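Local atomic coordinates of dehalogenase (PDB entry 6A41), a protein that probably removes halide from halogenated substrates, built on the Rossmann-type fold of the short-chain dehydrogenase/reductase superfamily. Residues A[84-89]-A[98-103]; A[106-111]-A[147-152]; A[218-223]-A[237-242]. All coordinates share one frame; numbering follows the deposited sequence.

Interaction 1: residues A[84-89]-A[98-103]; sequences DAYPAL and IEDFRD
Tyr86 lays one face of its ring against the C-terminal part of the 98-103 helical turn, while Leu89 reaches Asp100 with a single methyl. The ring is sent towards the helix by a CG placed anti to the backbone N (chi1 -177°), and its hydroxyl and CE1 side do the touching: Tyr86 OH lies 3.8 Å from Asp103 CB, and CE1 is equally near that atom. Asp103 C stands 4.2 Å above the ring plane, displaced towards the rim; on the opposite face, Pro87 CD sits 3.4 Å above it. The Asp103 carboxylate is turned 72° from the ring plane, so there is no plane-on-plane stack, and the aspartate offers its CB. Asp100, three residues earlier, also nears the hydroxyl, its carbonyl O lying 3.8 Å from Tyr86 OH, too far for a hydrogen bond.

Leu89 and Asp100 run nearly perpendicular, with the methyl CD1 of Leu89 lying 3.7 Å from Asp100 OD2. Further along, Tyr86 also packs on Ala104 and Val107. The two segments thus meet at the surface, where the loop after strand 79-83 returns to helix 98-126. No hydrogen bond crosses between them, and the contact rests on dispersion: Asp103 supplies carbon, while Asp100 also turns a carboxylate oxygen to the Leu89 methyl and its carbonyl O to the tyrosine; its charge is met by Arg97, just ahead of the helix, in a salt bridge through OD1.

Interaction 2: residues A[106-111]-A[147-152]; sequences EVMAVA and APYVSA
Met108, present as selenomethionine, reaches across from helix 98-126 to Tyr149 and Ala152 of helix 147-158. Its CB starts 4.2 Å from the carbonyl O of Ala152, at the point where the two backbones come nearest. CG then carries the chain outward in an extended step to the selenium, which stands in the place of the methionine sulfur and comes 3.8 Å from Tyr149 CE1. Measured to the centroid of the Tyr149 ring, SE is at 4.8 Å and 54° off the ring normal: a Met-aromatic contact of oblique geometry. The last torsion bends the chain (chi3 -65°) and turns CE in towards helix 147-158, where it sits 3.7 Å from Tyr149 CD1 and 3.5 Å from Ala152 CB, the latter tighter than an ordinary carbon contact.

The short helical segments run almost parallel, at 19°, with their axes 9.8 Å apart. In helix 98-126 the backbone makes a wider pi-type turn here, documented by Ala111 N bonding to Glu106 O at 2.8 Å. The helices also face the second subunit: Ser151 OG bonds to Ala155 O of that subunit, and Val110 packs on its Ile98, consistent with the helical dimer interface common in this superfamily.

Tyr149 OH bonds to Arg153 NE, and their Tyr-x-x-x-Arg spacing is consistent with that of halohydrin dehalogenases. A methionine thioether on the same path would likewise meet the ring with apolar, polarisable atoms; the contact holds the tyrosine's flank by dispersion, and its hydroxyl remains engaged with Arg153.

Interaction 3: residues A[218-223]-A[237-242]; sequences GATICF and LPHAGG
Thr220 and His239 make the close part of this contact, with Thr220 OG1 standing 3.2 Å from His239 CD2, oblique to the imidazole. His239 NE2 lies 3.4 Å from Thr220 OG1, and Thr220 CB is 3.9 Å from His239 CD2, so this side of the ring rests on the threonine's branch point as well as on its hydroxyl. The torsions divide the work: chi1 of -55° sets OG1 beside the backbone N, from where it bonds to the carbonyl O of Glu216 one helical turn earlier, and it turns CG2 towards Leu237. The hydroxyl is therefore tied to its own helix while its flank faces the histidine.

The looser part is the meeting of methyls, with Thr220 CG2 at 3.9 Å from Leu237 CD2, an ordinary van der Waals spacing. Beyond it the segments diverge: the Phe223 side chain comes no nearer than 5.4 Å to segment 237-242, and after His239 the chain leaves the helix through Ala240 to the partly exposed Gly242. Replacing Thr220 by an alanine removes both OG1 and CG2, and would probably leave Leu237 CD2 facing a gap and the His239 ring freer to turn.

The contact seats helix 214-225 on strand 236-239, the outermost strand of the sheet within this chain. Val177 of the adjoining strand 172-179 touches both Thr220 and His239, while Leu237 and His239 bond through their backbones to that strand's Gly178. Helix 18-27 flanks the helix, receiving Cys222, and Phe223 stacks on Phe223 of the third subunit.

Along the chain the three contacts come in series, each closing before the next opens. Interactions 1 and 2 are neighbours, their centres 6 Å apart, and share helix 98-126; they touch directly, as where Ala88 CA lies 3.6 Å from Tyr149 CD1. Both also face the second subunit. Interaction 3 lies apart, its centre about 23 Å from that of interaction 1 and about 20 Å from that of interaction 2, at strand 236-239, the edge of this chain's parallel sheet, and it borders the third subunit. The contacts thus join a loop to a helix, a helix to a helix and a helix to a strand, near two separate subunit interfaces of the tetramer, built on one Rossmann-type core.

Interaction 1: residues A[84-89]-A[98-103]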
ATOM      1  N   ASP A  84      16.364 -13.960   8.457  1.00 13.64           N
ATOM      2  CA  ASP A  84      17.523 -13.203   8.021  1.00 15.29           C
ATOM      3  C   ASP A  84      17.577 -11.879   8.786  1.00 14.18           C
ATOM      4  O   ASP A  84      16.555 -11.197   8.945  1.00 13.34           O
ATOM      5  CB  ASP A  84      17.456 -12.971   6.488  1.00 17.41           C
ATOM      6  CG  ASP A  84      17.192 -14.281   5.759  1.00 19.96           C
ATOM      7  OD1 ASP A  84      18.085 -15.134   5.762  1.00 22.75           O
ATOM      8  OD2 ASP A  84      16.045 -14.464   5.272  1.00 21.65           O
ATOM      9  N   ALA A  85      18.776 -11.562   9.292  1.00 13.64           N
ATOM     10  CA  ALA A  85      19.001 -10.375  10.094  1.00 13.50           C
ATOM     11  C   ALA A  85      20.437  -9.878  10.026  1.00 14.19           C
ATOM     12  O   ALA A  85      21.321 -10.646  10.264  1.00 14.56           O
ATOM     13  CB  ALA A  85      18.629 -10.587  11.505  1.00 13.18           C
ATOM     14  N   TYR A  86      20.573  -8.623   9.590  1.00 13.78           N
ATOM     15  CA  TYR A  86      21.806  -7.834   9.595  1.00 14.38           C
ATOM     16  C   TYR A  86      21.559  -6.588  10.488  1.00 13.35           C
ATOM     17  O   TYR A  86      20.396  -6.131  10.556  1.00 13.81           O
ATOM     18  CB  TYR A  86      22.157  -7.406   8.127  1.00 15.39           C
ATOM     19  CG  TYR A  86      23.450  -6.641   7.956  1.00 15.34           C
ATOM     20  CD1 TYR A  86      24.688  -7.275   7.868  1.00 17.61           C
ATOM     21  CD2 TYR A  86      23.447  -5.250   7.996  1.00 17.38           C
ATOM     22  CE1 TYR A  86      25.903  -6.552   7.782  1.00 17.96           C
ATOM     23  CE2 TYR A  86      24.628  -4.497   7.870  1.00 17.09           C
ATOM     24  CZ  TYR A  86      25.834  -5.157   7.742  1.00 18.17           C
ATOM     25  OH  TYR A  86      26.937  -4.369   7.655  1.00 18.37           O
ATOM     26  N   PRO A  87      22.584  -6.070  11.183  1.00 13.91           N
ATOM     27  CA  PRO A  87      22.323  -4.956  12.108  1.00 14.24           C
ATOM     28  C   PRO A  87      21.742  -3.727  11.414  1.00 14.23           C
ATOM     29  O   PRO A  87      22.076  -3.478  10.246  1.00 14.09           O
ATOM     30  CB  PRO A  87      23.676  -4.626  12.719  1.00 14.88           C
ATOM     31  CG  PRO A  87      24.485  -5.856  12.519  1.00 15.78           C
ATOM     32  CD  PRO A  87      23.974  -6.570  11.301  1.00 15.18           C
ATOM     33  N   ALA A  88      20.820  -3.042  12.092  1.00 13.50           N
ATOM     34  CA  ALA A  88      20.323  -1.817  11.603  1.00 14.22           C
ATOM     35  C   ALA A  88      21.360  -0.773  12.069  1.00 15.61           C
ATOM     36  O   ALA A  88      21.317  -0.337  13.228  1.00 14.19           O
ATOM     37  CB  ALA A  88      18.976  -1.554  12.195  1.00 14.77           C
ATOM     38  N   LEU A  89      22.303  -0.415  11.198  1.00 15.17           N
ATOM     39  CA  LEU A  89      23.305   0.597  11.552  1.00 16.01           C
ATOM     40  C   LEU A  89      22.813   1.990  11.368  1.00 15.94           C
ATOM     41  O   LEU A  89      22.212   2.355  10.315  1.00 13.74           O
ATOM     42  CB  LEU A  89      24.547   0.438  10.682  1.00 17.72           C
ATOM     43  CG  LEU A  89      25.109  -0.973  10.634  1.00 18.45           C
ATOM     44  CD1 LEU A  89      26.212  -1.176   9.531  1.00 19.65           C
ATOM     45  CD2 LEU A  89      25.677  -1.307  12.004  1.00 19.52           C
ATOM     46  N   ILE A  98      29.139   2.635   2.045  1.00 15.91           N
ATOM     47  CA  ILE A  98      28.574   1.901   0.936  1.00 16.61           C
ATOM     48  C   ILE A  98      28.775   0.413   1.113  1.00 15.88           C
ATOM     49  O   ILE A  98      27.880  -0.382   0.805  1.00 14.15           O
ATOM     50  CB  ILE A  98      29.227   2.332  -0.351  1.00 19.20           C
ATOM     51  CG1 ILE A  98      28.899   3.803  -0.684  1.00 20.04           C
ATOM     52  CG2 ILE A  98      28.808   1.420  -1.487  1.00 20.51           C
ATOM     53  CD1 ILE A  98      27.429   4.084  -0.800  1.00 20.38           C
ATOM     54  N   GLU A  99      29.979   0.000   1.555  1.00 16.55           N
ATOM     55  CA  GLU A  99      30.254  -1.459   1.836  1.00 17.99           C
ATOM     56  C   GLU A  99      29.243  -2.063   2.850  1.00 16.05           C
ATOM     57  O   GLU A  99      28.853  -3.179   2.683  1.00 14.75           O
ATOM     58  CB  GLU A  99      31.701  -1.694   2.328  1.00 23.07           C
ATOM     59  CG  GLU A  99      31.871  -1.009   3.687  1.00 28.79           C
ATOM     60  CD  GLU A  99      33.289  -1.026   4.352  1.00 37.40           C
ATOM     61  OE1 GLU A  99      33.683  -2.148   4.883  1.00 38.66           O
ATOM     62  OE2 GLU A  99      33.927   0.108   4.404  1.00 40.75           O
ATOM     63  N   ASP A 100      28.808  -1.315   3.865  1.00 15.31           N
ATOM     64  CA  ASP A 100      27.775  -1.817   4.806  1.00 14.95           C
ATOM     65  C   ASP A 100      26.418  -1.958   4.067  1.00 12.89           C
ATOM     66  O   ASP A 100      25.675  -2.801   4.387  1.00 13.07           O
ATOM     67  CB  ASP A 100      27.556  -0.876   5.977  1.00 14.67           C
ATOM     68  CG  ASP A 100      28.807  -0.676   6.827  1.00 17.07           C
ATOM     69  OD1 ASP A 100      29.736  -1.495   6.758  1.00 15.57           O
ATOM     70  OD2 ASP A 100      28.850   0.380   7.505  1.00 15.96           O
ATOM     71  N   PHE A 101      26.094  -1.048   3.178  1.00 12.69           N
ATOM     72  CA  PHE A 101      24.846  -1.156   2.375  1.00 11.87           C
ATOM     73  C   PHE A 101      24.860  -2.468   1.530  1.00 11.72           C
ATOM     74  O   PHE A 101      23.910  -3.264   1.516  1.00 10.22           O
ATOM     75  CB  PHE A 101      24.606   0.127   1.522  1.00 12.04           C
ATOM     76  CG  PHE A 101      23.257   0.184   0.827  1.00 11.41           C
ATOM     77  CD1 PHE A 101      22.166  -0.502   1.256  1.00 11.10           C
ATOM     78  CD2 PHE A 101      23.043   1.115  -0.145  1.00 12.13           C
ATOM     79  CE1 PHE A 101      20.941  -0.337   0.623  1.00 11.21           C
ATOM     80  CE2 PHE A 101      21.880   1.224  -0.816  1.00 11.71           C
ATOM     81  CZ  PHE A 101      20.825   0.546  -0.414  1.00 11.28           C
ATOM     82  N   ARG A 102      25.977  -2.745   0.863  1.00 12.11           N
ATOM     83  CA  ARG A 102      26.119  -3.950   0.150  1.00 12.68           C
ATOM     84  C   ARG A 102      26.012  -5.223   1.019  1.00 12.75           C
ATOM     85  O   ARG A 102      25.375  -6.193   0.592  1.00 11.66           O
ATOM     86  CB  ARG A 102      27.533  -3.999  -0.584  1.00 14.73           C
ATOM     87  CG  ARG A 102      27.663  -2.969  -1.718  1.00 16.19           C
ATOM     88  CD  ARG A 102      28.956  -3.142  -2.527  1.00 17.94           C
ATOM     89  NE  ARG A 102      29.077  -2.106  -3.509  1.00 18.02           N
ATOM     90  CZ  ARG A 102      30.038  -1.212  -3.490  1.00 20.25           C
ATOM     91  NH1 ARG A 102      30.974  -1.304  -2.573  1.00 22.34           N
ATOM     92  NH2 ARG A 102      30.093  -0.293  -4.425  1.00 20.89           N
ATOM     93  N   ASP A 103      26.701  -5.218   2.175  1.00 12.96           N
ATOM     94  CA  ASP A 103      26.591  -6.297   3.157  1.00 14.39           C
ATOM     95  C   ASP A 103      25.134  -6.512   3.657  1.00 13.21           C
ATOM     96  O   ASP A 103      24.707  -7.667   3.768  1.00 13.43           O
ATOM     97  CB  ASP A 103      27.533  -6.092   4.348  1.00 16.23           C
ATOM     98  CG  ASP A 103      29.011  -6.182   3.930  1.00 20.37           C
ATOM     99  OD1 ASP A 103      29.339  -6.519   2.740  1.00 22.77           O
ATOM    100  OD2 ASP A 103      29.882  -5.852   4.729  1.00 23.37           O
TER

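Interaction 2: residues A[106-111]-A[147-152]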
ATOM      1  N   GLU A 106      23.340  -8.110   0.965  1.00 13.42           N
ATOM      2  CA  GLU A 106      23.761  -9.528   0.842  1.00 14.13           C
ATOM      3  C   GLU A 106      23.010 -10.446   1.815  1.00 14.54           C
ATOM      4  O   GLU A 106      22.551 -11.549   1.447  1.00 15.12           O
ATOM      5  CB  GLU A 106      25.243  -9.698   1.046  1.00 15.51           C
ATOM      6  CG  GLU A 106      25.762 -11.111   0.876  1.00 17.59           C
ATOM      7  CD  GLU A 106      25.822 -11.507  -0.621  1.00 19.12           C
ATOM      8  OE1 GLU A 106      25.809 -10.605  -1.510  1.00 18.31           O
ATOM      9  OE2 GLU A 106      25.792 -12.717  -0.893  1.00 19.43           O
ATOM     10  N   VAL A 107      22.962 -10.000   3.080  1.00 13.60           N
ATOM     11  CA  VAL A 107      22.376 -10.799   4.139  1.00 13.18           C
ATOM     12  C   VAL A 107      20.838 -10.894   4.043  1.00 12.45           C
ATOM     13  O   VAL A 107      20.273 -11.940   4.326  1.00 11.54           O
ATOM     14  CB  VAL A 107      22.885 -10.295   5.492  1.00 14.22           C
ATOM     15  CG1 VAL A 107      22.119 -10.973   6.618  1.00 15.53           C
ATOM     16  CG2 VAL A 107      24.404 -10.463   5.647  1.00 15.07           C
HETATM   17  N   MSE A 108      20.151  -9.826   3.602  1.00 12.10           N
HETATM   18  CA  MSE A 108      18.756  -9.693   3.767  1.00 12.51           C
HETATM   19  C   MSE A 108      18.013  -9.907   2.444  1.00 12.32           C
HETATM   20  O   MSE A 108      16.794 -10.055   2.481  1.00 11.34           O
HETATM   21  CB  MSE A 108      18.279  -8.375   4.506  1.00 12.61           C
HETATM   22  CG  MSE A 108      18.835  -8.495   5.939  1.00 13.23           C
HETATM   23 SE   MSE A 108      18.282  -7.040   7.094  1.00 17.54          SE
HETATM   24  CE  MSE A 108      19.209  -5.541   6.165  1.00 16.67           C
ATOM     25  N   ALA A 109      18.695  -9.889   1.306  1.00 11.58           N
ATOM     26  CA  ALA A 109      18.023 -10.103   0.076  1.00 11.50           C
ATOM     27  C   ALA A 109      18.700 -11.208  -0.742  1.00 11.78           C
ATOM     28  O   ALA A 109      18.028 -12.162  -1.169  1.00 10.95           O
ATOM     29  CB  ALA A 109      17.855  -8.805  -0.715  1.00 11.46           C
ATOM     30  N   VAL A 110      20.006 -11.126  -0.933  1.00 12.33           N
ATOM     31  CA  VAL A 110      20.675 -12.117  -1.825  1.00 12.45           C
ATOM     32  C   VAL A 110      20.712 -13.497  -1.157  1.00 13.48           C
ATOM     33  O   VAL A 110      20.326 -14.478  -1.826  1.00 13.38           O
ATOM     34  CB  VAL A 110      22.094 -11.681  -2.208  1.00 13.66           C
ATOM     35  CG1 VAL A 110      22.820 -12.779  -3.014  1.00 14.86           C
ATOM     36  CG2 VAL A 110      22.045 -10.386  -2.913  1.00 13.11           C
ATOM     37  N   ALA A 111      21.102 -13.580   0.130  1.00 13.61           N
ATOM     38  CA  ALA A 111      21.163 -14.864   0.831  1.00 14.15           C
ATOM     39  C   ALA A 111      19.821 -15.665   0.906  1.00 13.75           C
ATOM     40  O   ALA A 111      19.820 -16.847   0.502  1.00 13.82           O
ATOM     41  CB  ALA A 111      21.859 -14.754   2.237  1.00 15.03           C
ATOM     42  N   ALA A 147      18.448   4.490   6.308  1.00 10.28           N
ATOM     43  CA  ALA A 147      17.929   4.153   5.031  1.00 10.24           C
ATOM     44  C   ALA A 147      18.565   2.936   4.385  1.00  9.99           C
ATOM     45  O   ALA A 147      17.908   2.189   3.681  1.00  9.68           O
ATOM     46  CB  ALA A 147      18.073   5.355   4.121  1.00 10.82           C
ATOM     47  N   PRO A 148      19.886   2.756   4.554  1.00  9.98           N
ATOM     48  CA  PRO A 148      20.463   1.466   4.017  1.00  9.98           C
ATOM     49  C   PRO A 148      19.812   0.186   4.572  1.00  9.53           C
ATOM     50  O   PRO A 148      19.472  -0.710   3.754  1.00  9.88           O
ATOM     51  CB  PRO A 148      21.942   1.565   4.347  1.00  9.82           C
ATOM     52  CG  PRO A 148      22.164   3.076   4.357  1.00 10.24           C
ATOM     53  CD  PRO A 148      20.955   3.509   5.218  1.00 10.41           C
ATOM     54  N   TYR A 149      19.609   0.155   5.867  1.00  8.87           N
ATOM     55  CA  TYR A 149      18.917  -0.949   6.485  1.00  8.97           C
ATOM     56  C   TYR A 149      17.484  -1.112   5.889  1.00  8.29           C
ATOM     57  O   TYR A 149      17.040  -2.225   5.535  1.00  7.73           O
ATOM     58  CB  TYR A 149      18.815  -0.740   7.984  1.00  9.27           C
ATOM     59  CG  TYR A 149      17.994  -1.839   8.621  1.00  9.07           C
ATOM     60  CD1 TYR A 149      18.501  -3.112   8.843  1.00  9.35           C
ATOM     61  CD2 TYR A 149      16.660  -1.649   8.934  1.00  9.46           C
ATOM     62  CE1 TYR A 149      17.692  -4.115   9.408  1.00  9.19           C
ATOM     63  CE2 TYR A 149      15.909  -2.690   9.462  1.00  8.82           C
ATOM     64  CZ  TYR A 149      16.455  -3.885   9.709  1.00  8.61           C
ATOM     65  OH  TYR A 149      15.643  -4.898  10.224  1.00  8.54           O
ATOM     66  N   VAL A 150      16.758  -0.024   5.793  1.00  8.37           N
ATOM     67  CA  VAL A 150      15.349  -0.079   5.393  1.00  8.34           C
ATOM     68  C   VAL A 150      15.269  -0.554   3.937  1.00  8.76           C
ATOM     69  O   VAL A 150      14.415  -1.343   3.530  1.00  8.66           O
ATOM     70  CB  VAL A 150      14.642   1.292   5.630  1.00  8.50           C
ATOM     71  CG1 VAL A 150      13.205   1.227   5.137  1.00  8.75           C
ATOM     72  CG2 VAL A 150      14.631   1.626   7.114  1.00  9.02           C
ATOM     73  N   SER A 151      16.170  -0.007   3.136  1.00  8.96           N
ATOM     74  CA  SER A 151      16.236  -0.328   1.736  1.00  8.99           C
ATOM     75  C   SER A 151      16.527  -1.819   1.542  1.00  8.55           C
ATOM     76  O   SER A 151      15.893  -2.483   0.707  1.00  7.65           O
ATOM     77  CB  SER A 151      17.330   0.550   1.017  1.00  9.56           C
ATOM     78  OG  SER A 151      17.535   0.041  -0.355  1.00  9.81           O
ATOM     79  N   ALA A 152      17.446  -2.374   2.311  1.00  8.36           N
ATOM     80  CA  ALA A 152      17.743  -3.793   2.166  1.00  8.50           C
ATOM     81  C   ALA A 152      16.560  -4.645   2.614  1.00  8.47           C
ATOM     82  O   ALA A 152      16.304  -5.646   2.011  1.00  8.44           O
ATOM     83  CB  ALA A 152      18.972  -4.152   2.988  1.00  8.72           C
TER

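Interaction 3: residues A[218-223]-A[237-242]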
ATOM      1  N   GLY A 218       6.568 -15.835  16.394  1.00  8.75           N
ATOM      2  CA  GLY A 218       6.614 -17.282  16.047  1.00  9.12           C
ATOM      3  C   GLY A 218       5.229 -17.871  15.600  1.00  8.94           C
ATOM      4  O   GLY A 218       5.146 -18.639  14.600  1.00  9.30           O
ATOM      5  N   ALA A 219       4.179 -17.507  16.310  1.00  8.77           N
ATOM      6  CA  ALA A 219       2.869 -17.969  15.998  1.00  9.30           C
ATOM      7  C   ALA A 219       2.417 -17.440  14.602  1.00  9.20           C
ATOM      8  O   ALA A 219       1.730 -18.165  13.862  1.00  9.33           O
ATOM      9  CB  ALA A 219       1.767 -17.612  17.056  1.00  9.96           C
ATOM     10  N   THR A 220       2.775 -16.212  14.295  1.00  8.94           N
ATOM     11  CA  THR A 220       2.497 -15.662  12.952  1.00  9.23           C
ATOM     12  C   THR A 220       3.147 -16.398  11.829  1.00  8.75           C
ATOM     13  O   THR A 220       2.541 -16.735  10.811  1.00  8.68           O
ATOM     14  CB  THR A 220       2.736 -14.138  12.956  1.00  9.06           C
ATOM     15  OG1 THR A 220       1.919 -13.530  14.018  1.00  9.47           O
ATOM     16  CG2 THR A 220       2.335 -13.599  11.666  1.00  9.36           C
ATOM     17  N   ILE A 221       4.430 -16.608  11.971  1.00  8.78           N
ATOM     18  CA  ILE A 221       5.183 -17.417  11.012  1.00  8.69           C
ATOM     19  C   ILE A 221       4.632 -18.833  10.905  1.00  9.18           C
ATOM     20  O   ILE A 221       4.411 -19.337   9.735  1.00  8.86           O
ATOM     21  CB  ILE A 221       6.692 -17.361  11.363  1.00  8.51           C
ATOM     22  CG1 ILE A 221       7.294 -15.976  11.294  1.00  8.40           C
ATOM     23  CG2 ILE A 221       7.484 -18.419  10.613  1.00  9.00           C
ATOM     24  CD1 ILE A 221       8.587 -15.829  12.148  1.00  8.69           C
ATOM     25  N   CYS A 222       4.354 -19.487  12.035  1.00  9.05           N
ATOM     26  CA  CYS A 222       3.724 -20.767  12.040  1.00 10.04           C
ATOM     27  C   CYS A 222       2.359 -20.818  11.318  1.00  9.90           C
ATOM     28  O   CYS A 222       2.076 -21.712  10.514  1.00  9.14           O
ATOM     29  CB  CYS A 222       3.563 -21.330  13.436  1.00 11.09           C
ATOM     30  SG  CYS A 222       5.167 -21.863  14.093  1.00 14.91           S
ATOM     31  N   PHE A 223       1.544 -19.789  11.579  1.00  9.54           N
ATOM     32  CA  PHE A 223       0.312 -19.717  10.861  1.00  9.43           C
ATOM     33  C   PHE A 223       0.562 -19.703   9.295  1.00  9.40           C
ATOM     34  O   PHE A 223      -0.085 -20.531   8.570  1.00  8.40           O
ATOM     35  CB  PHE A 223      -0.541 -18.475  11.274  1.00  9.97           C
ATOM     36  CG  PHE A 223      -1.729 -18.248  10.291  1.00 10.13           C
ATOM     37  CD1 PHE A 223      -2.763 -19.149  10.247  1.00 10.88           C
ATOM     38  CD2 PHE A 223      -1.690 -17.183   9.400  1.00 10.99           C
ATOM     39  CE1 PHE A 223      -3.832 -19.043   9.288  1.00 11.00           C
ATOM     40  CE2 PHE A 223      -2.712 -17.001   8.475  1.00 10.79           C
ATOM     41  CZ  PHE A 223      -3.745 -17.912   8.426  1.00 10.57           C
ATOM     42  N   LEU A 237       3.037  -9.361   5.724  1.00 10.23           N
ATOM     43  CA  LEU A 237       2.146  -9.246   6.869  1.00 11.46           C
ATOM     44  C   LEU A 237       2.853  -8.440   7.973  1.00 10.92           C
ATOM     45  O   LEU A 237       3.784  -8.924   8.659  1.00 10.69           O
ATOM     46  CB  LEU A 237       1.743 -10.610   7.336  1.00 12.62           C
ATOM     47  CG  LEU A 237       0.989 -10.860   8.602  1.00 15.69           C
ATOM     48  CD1 LEU A 237      -0.041  -9.843   8.733  1.00 17.21           C
ATOM     49  CD2 LEU A 237       0.388 -12.284   8.566  1.00 15.30           C
ATOM     50  N   PRO A 238       2.418  -7.188   8.190  1.00 11.10           N
ATOM     51  CA  PRO A 238       2.975  -6.382   9.288  1.00 10.75           C
ATOM     52  C   PRO A 238       2.686  -6.917  10.669  1.00 10.19           C
ATOM     53  O   PRO A 238       1.552  -7.361  10.987  1.00  9.94           O
ATOM     54  CB  PRO A 238       2.365  -5.005   9.080  1.00 11.35           C
ATOM     55  CG  PRO A 238       1.730  -5.157   7.740  1.00 12.58           C
ATOM     56  CD  PRO A 238       1.285  -6.526   7.595  1.00 10.92           C
ATOM     57  N   HIS A 239       3.740  -6.991  11.461  1.00  8.99           N
ATOM     58  CA  HIS A 239       3.692  -7.567  12.788  1.00  8.47           C
ATOM     59  C   HIS A 239       4.493  -6.654  13.703  1.00  8.38           C
ATOM     60  O   HIS A 239       5.537  -6.934  14.107  1.00  7.56           O
ATOM     61  CB  HIS A 239       4.263  -8.977  12.752  1.00  8.27           C
ATOM     62  CG  HIS A 239       4.096  -9.710  14.026  1.00  8.20           C
ATOM     63  ND1 HIS A 239       4.957  -9.533  15.078  1.00  8.60           N
ATOM     64  CD2 HIS A 239       3.149 -10.588  14.436  1.00  8.50           C
ATOM     65  CE1 HIS A 239       4.574 -10.327  16.084  1.00  8.93           C
ATOM     66  NE2 HIS A 239       3.501 -10.997  15.723  1.00  8.59           N
ATOM     67  N   ALA A 240       3.841  -5.515  14.019  1.00  8.52           N
ATOM     68  CA  ALA A 240       4.481  -4.439  14.712  1.00  8.41           C
ATOM     69  C   ALA A 240       3.561  -3.666  15.610  1.00  8.39           C
ATOM     70  O   ALA A 240       3.785  -2.483  15.809  1.00  8.31           O
ATOM     71  CB  ALA A 240       5.059  -3.511  13.678  1.00  8.42           C
ATOM     72  N   GLY A 241       2.551  -4.319  16.194  1.00  8.05           N
ATOM     73  CA  GLY A 241       1.708  -3.690  17.151  1.00  8.14           C
ATOM     74  C   GLY A 241       0.886  -2.513  16.655  1.00  8.08           C
ATOM     75  O   GLY A 241       0.552  -1.641  17.416  1.00  7.83           O
ATOM     76  N   GLY A 242       0.656  -2.472  15.373  1.00  8.04           N
ATOM     77  CA  GLY A 242      -0.024  -1.326  14.725  1.00  8.84           C
ATOM     78  C   GLY A 242       0.884  -0.172  14.195  1.00  8.70           C
ATOM     79  O   GLY A 242       0.392   0.738  13.571  1.00  8.05           O
TER